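Local coordinates for CRISPR-associated protein Cse2 (Thermus thermophilus, PDB 2ZCA) that probably takes part in type I-E CRISPR adaptive immunity against viruses, plasmids and other mobile genetic elements, at residues 62-67 / 110-115. Residues are numbered along the deposited sequence; the frame is centred on the assembly and turned at random.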
loop_
_atom_site.group_PDB
_atom_site.type_symbol
_atom_site.label_atom_id
_atom_site.label_comp_id
_atom_site.label_asym_id
_atom_site.label_seq_id
_atom_site.Cartn_x
_atom_site.Cartn_y
_atom_site.Cartn_z
ATOM N N HIS A 62 -1.804 2.838 7.130
ATOM C CA HIS A 62 -0.793 3.845 6.823
ATOM C C HIS A 62 0.616 3.262 6.930
ATOM O O HIS A 62 1.470 3.516 6.077
ATOM C CB HIS A 62 -0.910 5.048 7.766
ATOM C CG HIS A 62 -2.085 5.932 7.487
ATOM N ND1 HIS A 62 -3.377 5.585 7.817
ATOM C CD2 HIS A 62 -2.158 7.169 6.937
ATOM C CE1 HIS A 62 -4.195 6.570 7.488
ATOM N NE2 HIS A 62 -3.480 7.544 6.953
ATOM N N TYR A 63 0.865 2.491 7.985
ATOM C CA TYR A 63 2.185 1.889 8.163
ATOM C C TYR A 63 2.528 0.939 7.025
ATOM O O TYR A 63 3.666 0.907 6.559
ATOM C CB TYR A 63 2.261 1.136 9.493
ATOM C CG TYR A 63 2.552 2.033 10.678
ATOM C CD1 TYR A 63 3.842 2.503 10.919
ATOM C CD2 TYR A 63 1.531 2.441 11.532
ATOM C CE1 TYR A 63 4.111 3.362 11.981
ATOM C CE2 TYR A 63 1.787 3.298 12.594
ATOM C CZ TYR A 63 3.080 3.755 12.811
ATOM O OH TYR A 63 3.333 4.616 13.853
ATOM N N LEU A 64 1.548 0.160 6.577
ATOM C CA LEU A 64 1.813 -0.782 5.497
ATOM C C LEU A 64 2.112 -0.050 4.190
ATOM O O LEU A 64 3.023 -0.434 3.456
ATOM C CB LEU A 64 0.631 -1.749 5.313
ATOM C CG LEU A 64 0.754 -2.784 4.183
ATOM C CD1 LEU A 64 2.022 -3.607 4.352
ATOM C CD2 LEU A 64 -0.468 -3.695 4.193
ATOM N N VAL A 65 1.354 1.004 3.899
ATOM C CA VAL A 65 1.580 1.766 2.675
ATOM C C VAL A 65 2.947 2.452 2.697
ATOM O O VAL A 65 3.623 2.521 1.676
ATOM C CB VAL A 65 0.463 2.806 2.443
ATOM C CG1 VAL A 65 0.839 3.743 1.298
ATOM C CG2 VAL A 65 -0.841 2.083 2.109
ATOM N N ALA A 66 3.359 2.959 3.856
ATOM C CA ALA A 66 4.668 3.594 3.957
ATOM C C ALA A 66 5.743 2.547 3.656
ATOM O O ALA A 66 6.734 2.837 2.985
ATOM C CB ALA A 66 4.878 4.169 5.364
ATOM N N ALA A 67 5.544 1.332 4.162
ATOM C CA ALA A 67 6.504 0.253 3.945
ATOM C C ALA A 67 6.580 -0.130 2.469
ATOM O O ALA A 67 7.668 -0.334 1.926
ATOM C CB ALA A 67 6.126 -0.967 4.782
ATOM N N GLN A 110 -4.786 -11.966 6.330
ATOM C CA GLN A 110 -4.006 -12.241 5.127
ATOM C C GLN A 110 -3.611 -11.017 4.305
ATOM O O GLN A 110 -2.610 -11.046 3.589
ATOM C CB GLN A 110 -4.797 -13.171 4.202
ATOM C CG GLN A 110 -5.399 -14.399 4.860
ATOM C CD GLN A 110 -6.461 -15.041 3.984
ATOM O OE1 GLN A 110 -7.489 -14.426 3.687
ATOM N NE2 GLN A 110 -6.215 -16.278 3.559
ATOM N N ILE A 111 -4.403 -9.953 4.399
ATOM C CA ILE A 111 -4.167 -8.756 3.597
ATOM C C ILE A 111 -2.766 -8.139 3.622
ATOM O O ILE A 111 -2.230 -7.794 2.569
ATOM C CB ILE A 111 -5.227 -7.660 3.914
ATOM C CG1 ILE A 111 -5.079 -6.490 2.936
ATOM C CG2 ILE A 111 -5.086 -7.179 5.346
ATOM C CD1 ILE A 111 -5.219 -6.893 1.481
ATOM N N ALA A 112 -2.162 -7.999 4.798
ATOM C CA ALA A 112 -0.830 -7.405 4.862
ATOM C C ALA A 112 0.181 -8.240 4.077
ATOM O O ALA A 112 0.942 -7.711 3.266
ATOM C CB ALA A 112 -0.381 -7.259 6.321
ATOM N N PHE A 113 0.179 -9.548 4.316
ATOM C CA PHE A 113 1.098 -10.447 3.629
ATOM C C PHE A 113 0.868 -10.458 2.119
ATOM O O PHE A 113 1.807 -10.322 1.338
ATOM C CB PHE A 113 0.947 -11.872 4.167
ATOM C CG PHE A 113 1.793 -12.886 3.446
ATOM C CD1 PHE A 113 3.174 -12.906 3.613
ATOM C CD2 PHE A 113 1.207 -13.816 2.590
ATOM C CE1 PHE A 113 3.965 -13.837 2.936
ATOM C CE2 PHE A 113 1.989 -14.751 1.908
ATOM C CZ PHE A 113 3.370 -14.761 2.082
ATOM N N ARG A 114 -0.382 -10.620 1.702
ATOM C CA ARG A 114 -0.677 -10.673 0.273
ATOM C C ARG A 114 -0.441 -9.368 -0.461
ATOM O O ARG A 114 -0.093 -9.372 -1.643
ATOM C CB ARG A 114 -2.106 -11.166 0.051
ATOM C CG ARG A 114 -2.237 -12.636 0.387
ATOM C CD ARG A 114 -3.633 -13.186 0.179
ATOM N NE ARG A 114 -3.627 -14.633 0.375
ATOM C CZ ARG A 114 -4.716 -15.393 0.452
ATOM N NH1 ARG A 114 -5.922 -14.846 0.349
ATOM N NH2 ARG A 114 -4.594 -16.701 0.641
ATOM N N LEU A 115 -0.613 -8.247 0.231
ATOM C CA LEU A 115 -0.395 -6.962 -0.412
ATOM C C LEU A 115 1.103 -6.743 -0.602
ATOM O O LEU A 115 1.534 -6.234 -1.635
ATOM C CB LEU A 115 -0.999 -5.828 0.419
ATOM C CG LEU A 115 -1.201 -4.501 -0.321
ATOM C CD1 LEU A 115 -2.190 -4.691 -1.486
ATOM C CD2 LEU A 115 -1.730 -3.454 0.650
#
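Leu64 and Ala112 are the residues whose CA atoms lie nearest across 62-67 and 110-115, with CA of Leu64 7.2 Å from CA of Ala112; each segment keeps its own i to i+4 backbone bonds, Ala66 N to His62 O and Leu115 N to Ile111 O among them. The 139 Å² buried between them is small; about half of it lies on Leu64, the rest almost all on Ala112 and Leu115. Leu64 reaches across with its CD2 methyl, which lies 3.8 Å from CA of Ala112 and 4.2 Å from its CB, so this methyl rests against the backbone of the opposing helix as well as the alanine methyl. One turn further along, Leu115 supplies the second partner: its CD2 stands 3.8 Å from CD2 of Leu64, a methyl-to-methyl contact between side chains set at a slant to each other. In both leucines CG is anti to the backbone N (chi1 179° in Leu64, -163° in Leu115) and CD2 is roughly anti to CA, which leaves each side chain extended from its backbone to CD2, the end that meets the other. This is a single-leucine apolar contact between two helices of the all-helical Cse2 fold, held by van der Waals packing. Of the three residues, the two leucines are buried, while Ala112 is partly exposed. The contact joins helix 56-71 to the first turn of helix 111-121. Its centre lies about 6 Å from the centre of the chain. Leu135 of helix 128-136 touches both Leu64 and Ile111, linking a third helix to the pair, while Tyr63 packs against helix 42-49.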